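Cell wall surface anchor family protein (Streptococcus pneumoniae, PDB 4OQ1) is an ancillary pilin with CnaB-type domains that probably anchors the pilus to the pneumococcal cell wall. Local coordinates at residues A[236-239]-A[245-248]. The protein carries 3 engineered substitutions. Numbering follows the deposited sequence.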
ATOM      1  N   THR A 236       2.220  13.681  -1.224  1.00 23.17           N
ATOM      2  CA  THR A 236       2.112  14.012  -2.635  1.00 21.87           C
ATOM      3  C   THR A 236       0.632  13.733  -3.016  1.00 23.33           C
ATOM      4  O   THR A 236       0.130  12.602  -2.931  1.00 19.40           O
ATOM      5  CB  THR A 236       3.108  13.194  -3.507  1.00 22.67           C
ATOM      6  OG1 THR A 236       4.440  13.497  -3.109  1.00 25.89           O
ATOM      7  CG2 THR A 236       2.936  13.602  -4.952  1.00 25.55           C
ATOM      8  N   ASP A 237      -0.052  14.772  -3.455  1.00 22.66           N
ATOM      9  CA  ASP A 237      -1.480  14.747  -3.718  1.00 24.19           C
ATOM     10  C   ASP A 237      -1.755  14.267  -5.097  1.00 24.02           C
ATOM     11  O   ASP A 237      -0.953  14.433  -6.026  1.00 25.13           O
ATOM     12  CB  ASP A 237      -2.067  16.178  -3.522  1.00 28.77           C
ATOM     13  CG  ASP A 237      -2.453  16.446  -2.074  1.00 35.10           C
ATOM     14  OD1 ASP A 237      -1.925  15.832  -1.090  1.00 41.39           O
ATOM     15  OD2 ASP A 237      -3.339  17.296  -1.905  1.00 49.24           O
ATOM     16  N   VAL A 238      -2.898  13.645  -5.284  1.00 22.83           N
ATOM     17  CA  VAL A 238      -3.200  13.161  -6.639  1.00 22.71           C
ATOM     18  C   VAL A 238      -4.730  13.151  -6.720  1.00 22.35           C
ATOM     19  O   VAL A 238      -5.399  12.979  -5.706  1.00 23.18           O
ATOM     20  CB  VAL A 238      -2.587  11.777  -6.952  1.00 26.39           C
ATOM     21  CG1 VAL A 238      -3.245  10.720  -6.192  1.00 30.68           C
ATOM     22  CG2 VAL A 238      -2.792  11.467  -8.424  1.00 31.29           C
ATOM     23  N   GLN A 239      -5.246  13.502  -7.899  1.00 23.77           N
ATOM     24  CA  GLN A 239      -6.690  13.637  -8.136  1.00 25.13           C
ATOM     25  C   GLN A 239      -7.052  12.730  -9.298  1.00 23.72           C
ATOM     26  O   GLN A 239      -6.409  12.763 -10.386  1.00 21.67           O
ATOM     27  CB  GLN A 239      -7.085  15.061  -8.439  1.00 29.13           C
ATOM     28  CG  GLN A 239      -8.622  15.243  -8.612  1.00 31.64           C
ATOM     29  CD  GLN A 239      -9.035  16.696  -8.917  1.00 33.61           C
ATOM     30  OE1 GLN A 239      -8.813  17.226 -10.007  1.00 34.49           O
ATOM     31  NE2 GLN A 239      -9.575  17.343  -7.923  1.00 35.91           N
ATOM     32  N   LEU A 245      -4.728   7.042 -16.881  1.00 25.81           N
ATOM     33  CA  LEU A 245      -3.516   6.992 -15.993  1.00 24.62           C
ATOM     34  C   LEU A 245      -3.091   8.363 -15.551  1.00 30.97           C
ATOM     35  O   LEU A 245      -2.927   9.287 -16.368  1.00 29.49           O
ATOM     36  CB  LEU A 245      -2.401   6.293 -16.680  1.00 27.83           C
ATOM     37  CG  LEU A 245      -1.053   6.241 -15.930  1.00 28.28           C
ATOM     38  CD1 LEU A 245      -1.140   5.334 -14.713  1.00 27.57           C
ATOM     39  CD2 LEU A 245       0.044   5.797 -16.869  1.00 28.70           C
ATOM     40  N   VAL A 246      -2.953   8.535 -14.222  1.00 28.12           N
ATOM     41  CA  VAL A 246      -2.268   9.673 -13.593  1.00 25.56           C
ATOM     42  C   VAL A 246      -0.908   9.206 -13.003  1.00 27.43           C
ATOM     43  O   VAL A 246      -0.848   8.215 -12.307  1.00 25.04           O
ATOM     44  CB  VAL A 246      -3.136  10.251 -12.515  1.00 25.72           C
ATOM     45  CG1 VAL A 246      -2.433  11.452 -11.953  1.00 30.22           C
ATOM     46  CG2 VAL A 246      -4.477  10.668 -13.080  1.00 25.68           C
ATOM     47  N   THR A 247       0.181   9.835 -13.431  1.00 23.23           N
ATOM     48  CA  THR A 247       1.544   9.578 -12.946  1.00 24.34           C
ATOM     49  C   THR A 247       2.038  10.753 -12.107  1.00 25.85           C
ATOM     50  O   THR A 247       1.867  11.902 -12.540  1.00 22.72           O
ATOM     51  CB  THR A 247       2.439   9.326 -14.166  1.00 24.21           C
ATOM     52  OG1 THR A 247       1.942   8.155 -14.831  1.00 23.98           O
ATOM     53  CG2 THR A 247       3.851   9.063 -13.773  1.00 27.22           C
ATOM     54  N   ILE A 248       2.527  10.491 -10.864  1.00 24.00           N
ATOM     55  CA  ILE A 248       3.094  11.491 -10.030  1.00 23.46           C
ATOM     56  C   ILE A 248       4.538  11.000  -9.713  1.00 25.75           C
ATOM     57  O   ILE A 248       4.817   9.763  -9.629  1.00 18.06           O
ATOM     58  CB  ILE A 248       2.353  11.736  -8.660  1.00 26.71           C
ATOM     59  CG1 ILE A 248       2.074  10.437  -7.977  1.00 26.31           C
ATOM     60  CG2 ILE A 248       1.046  12.470  -8.819  1.00 27.46           C
ATOM     61  CD1 ILE A 248       1.736  10.645  -6.500  1.00 28.41           C
TER
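Ile248 spreads its two branches over the inner side of strand 235-240, CD1 meeting the methyl of Thr236 and CG2 lying against Val238. The two strands face each other near a margin of the sandwich of a CnaB-type (reversed Ig, prealbumin-like) domain, the middle one of the elongated chain, with Val238 as the buried residue of the contact. Strand 235-240 pairs with 216-224 in one sheet, whereas 246-254 pairs with 150-157 in the other; a short connection carries the chain from sheet to sheet. The segments run almost antiparallel, at 171°, with their axes 8.3 Å apart at closest approach, and they meet mainly through methyl groups, with two backbone carbonyls also approached.

Thr236 and Ile248 point at one another tip to tip, with Thr236 CG2 and Ile248 CD1 3.5 Å apart. With OG1 of Thr236 turned beside the backbone N (chi1 -62°), CG2 is left anti to that nitrogen and is the branch that meets Ile248. The aliphatic groups of Val238 and Ile248 instead cross at roughly a right angle, and Ile248 CG2 rests 4.0 Å from Val238 CG2. The same CG2 of Ile248 also approaches the carbonyl oxygen of Asp237, at 4.0 Å.

Val238 also packs on Tyr218 within its own sheet, whereas Ile248 crosses from the other sheet to reach Phe220. Asp237 and Gln239 turn away from the opposing strand: Asp237 forms a salt bridge with Arg219, and Gln239 hydrogen-bonds Asn217. At the Val246 end, the side chains of Val238 and Val246 lie alongside each other, oppositely directed, and touch through Val238 CG2 and Val246 CG1 at 3.5 Å, while Val246 CG2 sits 3.9 Å from the carbonyl oxygen of Gln239.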